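Local atomic coordinates of ubiquitin-conjugating enzyme (PDB entry 2FO3), a protein that probably acts as an E2 enzyme, accepting activated ubiquitin on its ubiquitin-conjugating domain, the part present here, and passing it toward target proteins. Residues His16-Asn20 and Asn21-Asn25; Pro32-Ile35 and Arg36-Ile39; Thr48-Ala51 and Asn52-Tyr55; Pro62-Tyr65 and Pro66-Pro70; Val72-Gln76 and Lys77-His81. All blocks are in the same frame, centred on the assembly; numbering follows the deposited sequence.

Contact 1: His16-Asn20 and Asn21-Asn25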
# COMPACT_ATOMS: atom_id res chain seq x y z
N HIS A 16 -14.16 -2.87 -1.25
CA HIS A 16 -15.09 -2.02 -2.01
C HIS A 16 -14.50 -0.66 -2.29
O HIS A 16 -14.53 -0.17 -3.41
CB HIS A 16 -16.43 -1.86 -1.26
CG HIS A 16 -17.31 -0.78 -1.82
ND1 HIS A 16 -17.82 -0.82 -3.10
CD2 HIS A 16 -17.77 0.37 -1.27
CE1 HIS A 16 -18.56 0.26 -3.31
NE2 HIS A 16 -18.53 1.00 -2.22
N ASN A 17 -13.96 -0.02 -1.25
CA ASN A 17 -13.43 1.33 -1.43
C ASN A 17 -12.30 1.40 -2.43
O ASN A 17 -12.26 2.31 -3.27
CB ASN A 17 -12.99 1.94 -0.10
CG ASN A 17 -12.41 3.31 -0.28
OD1 ASN A 17 -11.20 3.52 -0.14
ND2 ASN A 17 -13.25 4.25 -0.66
N PHE A 18 -11.37 0.44 -2.33
CA PHE A 18 -10.22 0.37 -3.20
C PHE A 18 -10.65 0.07 -4.64
O PHE A 18 -10.17 0.69 -5.57
CB PHE A 18 -9.25 -0.70 -2.71
CG PHE A 18 -7.86 -0.49 -3.20
CD1 PHE A 18 -6.88 0.03 -2.35
CD2 PHE A 18 -7.50 -0.81 -4.51
CE1 PHE A 18 -5.57 0.21 -2.79
CE2 PHE A 18 -6.18 -0.62 -4.98
CZ PHE A 18 -5.22 -0.12 -4.13
N LEU A 19 -11.56 -0.89 -4.82
CA LEU A 19 -11.99 -1.25 -6.20
C LEU A 19 -12.76 -0.13 -6.83
O LEU A 19 -12.63 0.12 -8.02
CB LEU A 19 -12.85 -2.50 -6.19
CG LEU A 19 -12.10 -3.77 -5.77
CD1 LEU A 19 -13.08 -4.95 -5.66
CD2 LEU A 19 -10.91 -4.09 -6.73
N ASN A 20 -13.57 0.54 -6.03
CA ASN A 20 -14.37 1.67 -6.53
C ASN A 20 -13.55 2.95 -6.71
O ASN A 20 -13.74 3.71 -7.69
CB ASN A 20 -15.58 1.89 -5.63
CG ASN A 20 -16.86 1.99 -6.41
OD1 ASN A 20 -17.73 2.79 -6.07
ND2 ASN A 20 -16.98 1.18 -7.48
N ASN A 21 -12.59 3.17 -5.82
CA ASN A 21 -11.76 4.36 -5.86
C ASN A 21 -10.28 3.99 -5.70
O ASN A 21 -9.68 4.27 -4.65
CB ASN A 21 -12.24 5.36 -4.77
CG ASN A 21 -11.33 6.60 -4.64
OD1 ASN A 21 -10.71 7.06 -5.61
ND2 ASN A 21 -11.27 7.16 -3.43
N PRO A 22 -9.69 3.35 -6.74
CA PRO A 22 -8.29 2.92 -6.60
C PRO A 22 -7.33 4.10 -6.66
O PRO A 22 -7.61 5.08 -7.36
CB PRO A 22 -8.08 2.03 -7.83
CG PRO A 22 -9.04 2.60 -8.85
CD PRO A 22 -10.23 3.04 -8.09
N PRO A 23 -6.21 4.03 -5.94
CA PRO A 23 -5.21 5.09 -6.07
C PRO A 23 -4.75 5.20 -7.52
O PRO A 23 -4.76 4.20 -8.26
CB PRO A 23 -4.04 4.59 -5.21
CG PRO A 23 -4.64 3.68 -4.26
CD PRO A 23 -5.77 3.00 -4.98
N ILE A 24 -4.33 6.39 -7.92
CA ILE A 24 -3.80 6.62 -9.28
C ILE A 24 -2.68 5.62 -9.71
O ILE A 24 -1.70 5.38 -8.97
CB ILE A 24 -3.34 8.13 -9.46
CG1 ILE A 24 -2.91 8.44 -10.90
CG2 ILE A 24 -2.21 8.50 -8.47
CD1 ILE A 24 -4.05 8.48 -11.96
N ASN A 25 -2.86 5.04 -10.91
CA ASN A 25 -1.92 4.07 -11.49
C ASN A 25 -1.76 2.76 -10.69
O ASN A 25 -0.73 2.08 -10.81
CB ASN A 25 -0.52 4.71 -11.71
CG ASN A 25 -0.43 5.50 -13.02
OD1 ASN A 25 -1.43 6.05 -13.49
ND2 ASN A 25 0.78 5.57 -13.59
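Asn21 N donates to Asn17 O over 2.7 Å, the last-turn bond that keeps the chain helical up to the point where Asn21 drops out of helical geometry. It is a bent bond, with an N-H...O angle of 142°. One carbonyl further on the pattern cannot repeat: Phe18 O lies 2.9 Å from Pro22 N, which has no hydrogen to give, and Pro22 CB and CD both rest against that same oxygen. Pro22 thus interrupts the bonding pattern of the N-terminal helix of the ubiquitin-conjugating fold, and Pro23 carries the chain on toward strand 26-30. The Phe18 ring reaches past the helix end: a chi1 of -158° turns it away from the Phe18 nitrogen, and Pro23 CD sits over one face in a CH-pi contact, 3.6 Å from the ring centroid and displaced toward the rim. The two side chains cross at about a right angle. Pro22 CB touches the same ring at CE2 more loosely, at 4.3 Å. Beyond these segments Phe18 packs on Leu28 and Val40 of the sheet, Pro23 lies against Ser106 and Val109 of helix 105-116, and Asn21 O accepts from Ser106 OG.

Contact 2: Pro32-Ile35 and Arg36-Ile39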
# COMPACT_ATOMS: atom_id res chain seq x y z
N PRO A 32 -5.46 -15.68 -3.21
CA PRO A 32 -6.63 -16.60 -3.39
C PRO A 32 -6.97 -17.41 -2.15
O PRO A 32 -8.13 -17.83 -1.98
CB PRO A 32 -6.16 -17.56 -4.51
CG PRO A 32 -4.61 -17.49 -4.47
CD PRO A 32 -4.33 -16.03 -4.11
N ASN A 33 -5.97 -17.65 -1.29
CA ASN A 33 -6.17 -18.47 -0.06
C ASN A 33 -5.97 -17.71 1.26
O ASN A 33 -5.75 -18.33 2.30
CB ASN A 33 -5.25 -19.70 -0.08
CG ASN A 33 -5.35 -20.49 -1.39
OD1 ASN A 33 -4.36 -20.69 -2.07
ND2 ASN A 33 -6.57 -20.88 -1.75
N ASN A 34 -6.01 -16.38 1.22
CA ASN A 34 -5.82 -15.59 2.44
C ASN A 34 -6.52 -14.23 2.25
O ASN A 34 -6.06 -13.37 1.47
CB ASN A 34 -4.32 -15.41 2.74
CG ASN A 34 -4.05 -14.80 4.14
OD1 ASN A 34 -4.98 -14.34 4.83
ND2 ASN A 34 -2.78 -14.84 4.56
N ILE A 35 -7.65 -14.06 2.93
CA ILE A 35 -8.44 -12.83 2.81
C ILE A 35 -7.68 -11.63 3.41
O ILE A 35 -8.04 -10.47 3.16
CB ILE A 35 -9.85 -12.93 3.52
CG1 ILE A 35 -9.71 -13.24 5.02
CG2 ILE A 35 -10.76 -13.98 2.83
CD1 ILE A 35 -11.11 -13.27 5.77
N ARG A 36 -6.65 -11.92 4.19
CA ARG A 36 -5.91 -10.88 4.93
C ARG A 36 -4.66 -10.37 4.20
O ARG A 36 -3.90 -9.57 4.75
CB ARG A 36 -5.60 -11.38 6.36
CG ARG A 36 -6.85 -11.66 7.13
CD ARG A 36 -6.64 -11.75 8.61
NE ARG A 36 -7.91 -11.51 9.29
CZ ARG A 36 -8.27 -10.34 9.83
NH1 ARG A 36 -7.47 -9.28 9.80
NH2 ARG A 36 -9.46 -10.22 10.43
N ILE A 37 -4.45 -10.81 2.95
CA ILE A 37 -3.31 -10.33 2.16
C ILE A 37 -3.76 -9.76 0.79
O ILE A 37 -4.48 -10.45 0.02
CB ILE A 37 -2.22 -11.44 1.93
CG1 ILE A 37 -1.55 -11.84 3.24
CG2 ILE A 37 -1.19 -10.98 0.92
CD1 ILE A 37 -0.48 -12.92 3.10
N TRP A 38 -3.32 -8.54 0.49
CA TRP A 38 -3.52 -7.89 -0.81
C TRP A 38 -2.17 -7.62 -1.45
O TRP A 38 -1.18 -7.44 -0.76
CB TRP A 38 -4.26 -6.54 -0.67
CG TRP A 38 -5.66 -6.56 -0.15
CD1 TRP A 38 -6.43 -7.68 0.19
CD2 TRP A 38 -6.52 -5.42 0.03
NE1 TRP A 38 -7.67 -7.26 0.59
CE2 TRP A 38 -7.76 -5.89 0.49
CE3 TRP A 38 -6.35 -4.03 -0.17
CZ2 TRP A 38 -8.84 -5.02 0.80
CZ3 TRP A 38 -7.42 -3.16 0.14
CH2 TRP A 38 -8.65 -3.67 0.61
N ILE A 39 -2.15 -7.53 -2.77
CA ILE A 39 -0.97 -7.09 -3.49
C ILE A 39 -1.42 -5.99 -4.43
O ILE A 39 -2.26 -6.21 -5.32
CB ILE A 39 -0.29 -8.19 -4.37
CG1 ILE A 39 -0.11 -9.51 -3.61
CG2 ILE A 39 1.04 -7.68 -4.97
CD1 ILE A 39 0.90 -9.46 -2.55
O HOH W 1 -9.15 -9.89 0.73
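Asn34 turns its side chain onto Arg36 and Ile37, making an Asx turn at the tip of the hairpin that joins strands 26-30 and 37-43. From CB, which is directed at the following residues, the chain continues to CG on the side remote from the Asn34 nitrogen (chi1 -170°), and the amide divides between two neighbours. OD1 takes the N-H of Arg36 at 3.0 Å, the bond that closes the Asx turn; the donor sits above the carbonyl plane, 47° out of it. OD1 also lies 3.4 Å from Arg36 CB. The other branch, ND2, reaches the end of Ile37, 3.3 Å from CD1, and lies beside CG1 as well, an approach of amide nitrogen to aliphatic carbon without a polar bond. The backbone repeats the turn one step wider: Asn34 to Ile37 is a type I beta turn whose bond, Ile37 N to Asn34 O, is weak at 3.4 Å though nearly straight. The side chain therefore reinforces a turn that its own main chain closes only loosely. Arg36, extended from CG to NE, lies against Ile11 of helix 10-20, and its NH1 makes a weak hydrogen bond to Phe61 O. The buried Trp38 also packs on that helix, at Glu14 and Leu15, and its ring meets Phe61 edge-to-face. Its indole nitrogen still keeps a link to the turn: one water, lying in the plane of the ring at its edge, accepts from Trp38 NE1 at 3.0 Å and donates to Ile35 O at 2.7 Å.

Contact 3: Thr48-Ala51 and Asn52-Tyr55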
# COMPACT_ATOMS: atom_id res chain seq x y z
N THR A 48 7.62 11.63 -12.84
CA THR A 48 8.28 11.32 -11.57
C THR A 48 9.49 10.46 -11.94
O THR A 48 9.56 9.95 -13.06
CB THR A 48 7.35 10.58 -10.55
OG1 THR A 48 7.12 9.22 -10.97
CG2 THR A 48 6.03 11.31 -10.36
N ILE A 49 10.43 10.30 -11.01
CA ILE A 49 11.65 9.53 -11.29
C ILE A 49 11.40 8.00 -11.44
O ILE A 49 12.29 7.26 -11.88
CB ILE A 49 12.80 9.82 -10.26
CG1 ILE A 49 12.44 9.33 -8.86
CG2 ILE A 49 13.17 11.32 -10.28
CD1 ILE A 49 13.63 9.37 -7.85
N TYR A 50 10.21 7.54 -11.08
CA TYR A 50 9.86 6.12 -11.20
C TYR A 50 8.98 5.83 -12.41
O TYR A 50 8.43 4.73 -12.53
CB TYR A 50 9.17 5.63 -9.92
CG TYR A 50 9.98 5.91 -8.69
CD1 TYR A 50 11.11 5.12 -8.39
CD2 TYR A 50 9.66 6.97 -7.86
CE1 TYR A 50 11.88 5.39 -7.25
CE2 TYR A 50 10.42 7.25 -6.72
CZ TYR A 50 11.53 6.46 -6.43
OH TYR A 50 12.27 6.75 -5.32
N ALA A 51 8.84 6.82 -13.29
CA ALA A 51 7.98 6.72 -14.49
C ALA A 51 8.07 5.37 -15.21
O ALA A 51 9.17 4.92 -15.57
CB ALA A 51 8.29 7.88 -15.47
N ASN A 52 6.91 4.74 -15.40
CA ASN A 52 6.77 3.48 -16.15
C ASN A 52 7.36 2.23 -15.48
O ASN A 52 7.22 1.13 -16.00
CB ASN A 52 7.32 3.64 -17.58
CG ASN A 52 6.44 4.51 -18.44
OD1 ASN A 52 6.81 5.63 -18.80
ND2 ASN A 52 5.25 4.00 -18.77
N GLU A 53 8.03 2.41 -14.34
CA GLU A 53 8.57 1.27 -13.59
C GLU A 53 7.46 0.62 -12.76
O GLU A 53 6.61 1.31 -12.20
CB GLU A 53 9.75 1.72 -12.69
CG GLU A 53 10.87 2.47 -13.45
CD GLU A 53 12.03 2.89 -12.57
OE1 GLU A 53 11.85 3.06 -11.35
OE2 GLU A 53 13.14 3.06 -13.11
N VAL A 54 7.46 -0.71 -12.68
CA VAL A 54 6.42 -1.42 -11.95
C VAL A 54 6.90 -1.75 -10.57
O VAL A 54 8.00 -2.29 -10.41
CB VAL A 54 5.95 -2.70 -12.70
CG1 VAL A 54 5.00 -3.56 -11.84
CG2 VAL A 54 5.30 -2.32 -14.04
N TYR A 55 6.10 -1.39 -9.56
CA TYR A 55 6.36 -1.78 -8.17
C TYR A 55 5.14 -2.44 -7.57
O TYR A 55 3.99 -2.10 -7.90
CB TYR A 55 6.87 -0.57 -7.33
CG TYR A 55 8.14 -0.01 -7.89
CD1 TYR A 55 9.37 -0.66 -7.67
CD2 TYR A 55 8.14 1.14 -8.69
CE1 TYR A 55 10.56 -0.17 -8.22
CE2 TYR A 55 9.32 1.65 -9.23
CZ TYR A 55 10.52 0.98 -9.00
OH TYR A 55 11.67 1.46 -9.52
O HOH W 2 13.00 5.51 -14.19
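Tyr50, Glu53 and Tyr55 share one first torsion: in each, CG stands anti to the carbonyl carbon and beside the backbone N (chi1 between -54° and -60°), and this brings the carboxylate and the two aromatic rings together. Glu53 then runs extended beyond CG, carrying OE1 to the edge of the Tyr50 ring, 3.7 Å from CD1 and near the ring plane. The Tyr55 hydroxyl approaches the same edge, 3.9 Å from Tyr50 CD1. The two ring planes stand 89° apart, with centroids separated by 5.9 Å, an oblique pairing in which Tyr55 CE2 touches Tyr50 CD1. The backbone that carries these side chains forms two overlapping beta turns, type I from Thr48 to Ala51 and type II from Tyr50 to Glu53, which lead into strand 54-60 of the sheet. The second is closed by Glu53 N donating to Tyr50 O at 3.0 Å, and Asn52 takes the positive phi characteristic of the third position of a type II turn. Tyr50 is held at its far end too, its hydroxyl bonding to Lys80 O, while Pro79 packs against both tyrosines. The carboxylate has a partner for each oxygen. Tyr55 OH donates to OE1, which lies in the plane of the Tyr55 ring, and a water that also donates to Ile49 O gives a weak bond to OE2. With both donors directed at the carboxylate, the arrangement may lean toward its charged form.

Contact 4: Pro62-Tyr65 and Pro66-Pro70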
# COMPACT_ATOMS: atom_id res chain seq x y z
N PRO A 62 -3.38 -7.50 10.03
CA PRO A 62 -3.19 -8.28 11.24
C PRO A 62 -4.53 -8.61 11.90
O PRO A 62 -5.56 -8.01 11.60
CB PRO A 62 -2.33 -7.37 12.12
CG PRO A 62 -2.73 -5.98 11.72
CD PRO A 62 -2.93 -6.09 10.21
N ASP A 63 -4.49 -9.58 12.81
CA ASP A 63 -5.69 -10.00 13.50
C ASP A 63 -6.42 -8.86 14.25
O ASP A 63 -7.65 -8.90 14.41
CB ASP A 63 -5.35 -11.13 14.47
CG ASP A 63 -6.54 -11.99 14.78
OD1 ASP A 63 -7.14 -12.55 13.82
OD2 ASP A 63 -6.89 -12.13 15.97
N ASP A 64 -5.65 -7.87 14.73
CA ASP A 64 -6.21 -6.72 15.45
C ASP A 64 -6.58 -5.53 14.55
O ASP A 64 -6.93 -4.44 15.05
CB ASP A 64 -5.24 -6.25 16.54
CG ASP A 64 -5.23 -7.15 17.76
OD1 ASP A 64 -5.90 -8.20 17.74
OD2 ASP A 64 -4.55 -6.79 18.75
N TYR A 65 -6.48 -5.72 13.23
CA TYR A 65 -6.92 -4.69 12.28
C TYR A 65 -8.42 -4.39 12.54
O TYR A 65 -9.22 -5.33 12.72
CB TYR A 65 -6.68 -5.15 10.81
CG TYR A 65 -7.05 -4.09 9.81
CD1 TYR A 65 -6.22 -3.00 9.60
CD2 TYR A 65 -8.25 -4.19 9.06
CE1 TYR A 65 -6.58 -1.99 8.67
CE2 TYR A 65 -8.63 -3.16 8.13
CZ TYR A 65 -7.80 -2.09 7.96
OH TYR A 65 -8.11 -1.07 7.09
N PRO A 66 -8.82 -3.10 12.49
CA PRO A 66 -8.13 -1.88 12.13
C PRO A 66 -7.45 -1.09 13.27
O PRO A 66 -6.81 -0.08 12.99
CB PRO A 66 -9.26 -1.03 11.54
CG PRO A 66 -10.49 -1.44 12.32
CD PRO A 66 -10.24 -2.84 12.81
N LEU A 67 -7.57 -1.53 14.51
CA LEU A 67 -6.93 -0.82 15.63
C LEU A 67 -5.42 -0.90 15.49
O LEU A 67 -4.70 0.04 15.77
CB LEU A 67 -7.41 -1.38 16.98
CG LEU A 67 -8.86 -1.01 17.33
CD1 LEU A 67 -9.14 -1.40 18.77
CD2 LEU A 67 -9.17 0.49 17.12
N LYS A 68 -4.95 -2.04 15.00
CA LYS A 68 -3.57 -2.16 14.62
C LYS A 68 -3.47 -1.93 13.10
O LYS A 68 -4.35 -2.37 12.33
CB LYS A 68 -2.99 -3.51 15.08
CG LYS A 68 -2.45 -3.50 16.54
CD LYS A 68 -3.47 -3.00 17.58
CE LYS A 68 -2.79 -2.64 18.93
NZ LYS A 68 -3.70 -1.88 19.89
N PRO A 69 -2.42 -1.21 12.67
CA PRO A 69 -2.27 -0.85 11.26
C PRO A 69 -1.94 -2.04 10.36
O PRO A 69 -1.40 -3.07 10.85
CB PRO A 69 -1.10 0.15 11.28
CG PRO A 69 -0.32 -0.19 12.54
CD PRO A 69 -1.34 -0.65 13.51
N PRO A 70 -2.25 -1.93 9.05
CA PRO A 70 -1.84 -3.04 8.19
C PRO A 70 -0.32 -3.02 8.09
O PRO A 70 0.30 -1.95 8.32
CB PRO A 70 -2.48 -2.69 6.83
CG PRO A 70 -2.62 -1.19 6.86
CD PRO A 70 -2.91 -0.83 8.29
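Tyr65 and Pro66 are joined by a cis peptide, with the two CA atoms 3.1 Å apart. Just ahead of it a type I turn runs from Pro62 to Tyr65, closed by Tyr65 N to Pro62 O at 3.0 Å; just after it Lys68 N returns to Asp64 O at 3.1 Å, almost straight at hydrogen (170°). The cis bond sets the proline against one face of the aromatic ring. A chi1 of -177° places the Tyr65 ring beside its own carbonyl carbon, next to the peptide bond that leads into Pro66. Pro66 CA points at the ring in a CH-pi contact 3.5 Å from the centroid, while CB follows over the ring centre. The run from Pro62 to Pro70 carries the tyrosine-proline and paired-proline pattern, YPxxPP, familiar in ubiquitin-conjugating enzymes between the third and fourth strands of the sheet. Its last prolines close the loop: Pro69 O rests 3.3 Å from Pro62 CG, and Pro70 CD meets Tyr65 at CE1. At the ring edge, near its plane, Lys68 O stands 3.4 Å from Tyr65 CD1, and it also receives a CA-H...O contact from Tyr65 CA. Asp64 and Lys68, both exposed, lie side by side, CB to CB at 3.8 Å, but their charged ends stay 5.1 Å apart, OD2 to NZ. Tyr65 itself is buried, packing edge-to-face on Phe61 and against Ile11 and Ile105, and Pro66 O accepts from Tyr99 OH.

Contact 5: Val72-Gln76 and Lys77-His81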
# COMPACT_ATOMS: atom_id res chain seq x y z
N VAL A 72 2.68 -3.05 5.57
CA VAL A 72 2.78 -2.70 4.11
C VAL A 72 4.23 -2.56 3.73
O VAL A 72 4.99 -1.78 4.37
CB VAL A 72 2.03 -1.37 3.77
CG1 VAL A 72 2.11 -1.02 2.28
CG2 VAL A 72 0.60 -1.46 4.16
N TYR A 73 4.65 -3.31 2.71
CA TYR A 73 6.01 -3.19 2.21
C TYR A 73 6.09 -3.53 0.72
O TYR A 73 5.22 -4.25 0.19
CB TYR A 73 6.97 -4.07 3.04
CG TYR A 73 6.69 -5.55 2.95
CD1 TYR A 73 7.33 -6.34 2.00
CD2 TYR A 73 5.77 -6.16 3.83
CE1 TYR A 73 7.08 -7.69 1.91
CE2 TYR A 73 5.52 -7.54 3.75
CZ TYR A 73 6.17 -8.29 2.79
OH TYR A 73 5.94 -9.64 2.72
N PHE A 74 7.13 -3.03 0.06
CA PHE A 74 7.33 -3.29 -1.38
C PHE A 74 7.96 -4.65 -1.64
O PHE A 74 8.88 -5.08 -0.92
CB PHE A 74 8.22 -2.24 -1.98
CG PHE A 74 7.53 -0.93 -2.21
CD1 PHE A 74 6.77 -0.72 -3.38
CD2 PHE A 74 7.65 0.11 -1.28
CE1 PHE A 74 6.12 0.51 -3.61
CE2 PHE A 74 7.02 1.33 -1.50
CZ PHE A 74 6.25 1.53 -2.68
N LEU A 75 7.46 -5.35 -2.67
CA LEU A 75 8.05 -6.61 -3.08
C LEU A 75 9.34 -6.29 -3.81
O LEU A 75 9.60 -5.13 -4.16
CB LEU A 75 7.07 -7.43 -3.93
CG LEU A 75 5.81 -7.90 -3.19
CD1 LEU A 75 4.93 -8.73 -4.10
CD2 LEU A 75 6.13 -8.69 -1.90
N GLN A 76 10.19 -7.30 -4.01
CA GLN A 76 11.47 -7.10 -4.67
C GLN A 76 11.28 -6.91 -6.17
O GLN A 76 10.45 -7.59 -6.74
CB GLN A 76 12.40 -8.31 -4.37
CG GLN A 76 12.84 -8.39 -2.90
CD GLN A 76 13.69 -7.18 -2.49
OE1 GLN A 76 14.67 -6.84 -3.17
NE2 GLN A 76 13.30 -6.51 -1.39
N LYS A 77 12.00 -5.97 -6.82
CA LYS A 77 12.91 -5.00 -6.19
C LYS A 77 12.14 -3.76 -5.76
O LYS A 77 11.30 -3.26 -6.52
CB LYS A 77 13.98 -4.51 -7.18
CG LYS A 77 15.00 -5.54 -7.66
CD LYS A 77 15.89 -5.98 -6.53
CE LYS A 77 17.27 -6.40 -7.09
NZ LYS A 77 17.95 -7.36 -6.14
N PRO A 78 12.43 -3.23 -4.55
CA PRO A 78 11.68 -2.04 -4.19
C PRO A 78 12.19 -0.75 -4.88
O PRO A 78 13.37 -0.70 -5.35
CB PRO A 78 11.83 -1.98 -2.67
CG PRO A 78 13.14 -2.71 -2.36
CD PRO A 78 13.39 -3.66 -3.51
N PRO A 79 11.34 0.30 -4.93
CA PRO A 79 11.80 1.55 -5.49
C PRO A 79 12.96 2.00 -4.65
O PRO A 79 12.98 1.73 -3.44
CB PRO A 79 10.59 2.49 -5.32
CG PRO A 79 9.70 1.83 -4.31
CD PRO A 79 9.94 0.37 -4.45
N LYS A 80 13.94 2.64 -5.27
CA LYS A 80 15.06 3.18 -4.53
C LYS A 80 14.65 4.53 -4.06
O LYS A 80 14.39 5.43 -4.88
CB LYS A 80 16.32 3.24 -5.42
CG LYS A 80 17.01 1.90 -5.50
CD LYS A 80 18.27 1.95 -6.30
CE LYS A 80 19.01 0.59 -6.22
NZ LYS A 80 19.39 0.16 -4.80
N HIS A 81 14.54 4.65 -2.72
CA HIS A 81 14.01 5.82 -2.05
C HIS A 81 14.54 5.87 -0.62
O HIS A 81 14.68 4.84 0.04
CB HIS A 81 12.46 5.77 -2.05
CG HIS A 81 11.81 7.06 -1.67
ND1 HIS A 81 11.61 7.43 -0.36
CD2 HIS A 81 11.34 8.07 -2.43
CE1 HIS A 81 11.03 8.62 -0.33
NE2 HIS A 81 10.86 9.03 -1.57
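Phe74 and Pro79 cross at about a right angle, the proline ring standing over one face of the phenyl. Pro79 CD makes the CH-pi contact, 3.6 Å from the ring centroid and 19° off its normal, and lies toward the CG-CD1 rim, while CG reaches across to CZ at 3.8 Å. One residue earlier, Pro78 meets the Phe74 side chain at its base, CB to CB at 3.7 Å. Gln76 bends at chi2 (-63°) and folds back to lie alongside Pro78, both pointing the same way, with OE1 at 3.4 Å from Pro78 CD; its NE2 is hydrogen-bonded to Ser86 O, which fixes the amide from beyond. No hydrogen bond links 72-76 to 77-81: Leu75 O faces Pro78 N, which has no hydrogen to share. The turn is made instead by a peptide modelled as cis between Gln76 and Lys77, unusual ahead of a residue other than proline, which draws their CA atoms to 3.0 Å. The chain thus leaves the last strand of the sheet for the long loop that, in E2 enzymes, goes on to hold the catalytic cysteine. Phe74 packs on Ile112 and Leu116 of helix 105-116, on Leu57 of strand 54-60 and on Ile90 of that loop.

Overall arrangement
The five local contacts line the course of one antiparallel sheet and its connections, and several meet through side chains. Contacts 1 and 2, centres about 17 Å apart, join where Phe18 CD1 packs on Trp38 CZ3 at 4.1 Å. Contact 2 reaches contact 4 through Arg36 NH1, 2.9 Å from Pro62 O, and contact 5 through Ile39 against Leu75. Contacts 3 and 5 are the closest pair, about 12 Å between centres, with Tyr55 CE1 3.4 Å from Pro79 N. The centres of contacts 3 and 4 lie about 30 Å apart, on opposite sides of the centre of the chain. Contact 5 opens the loop expected to carry the catalytic cysteine in this family.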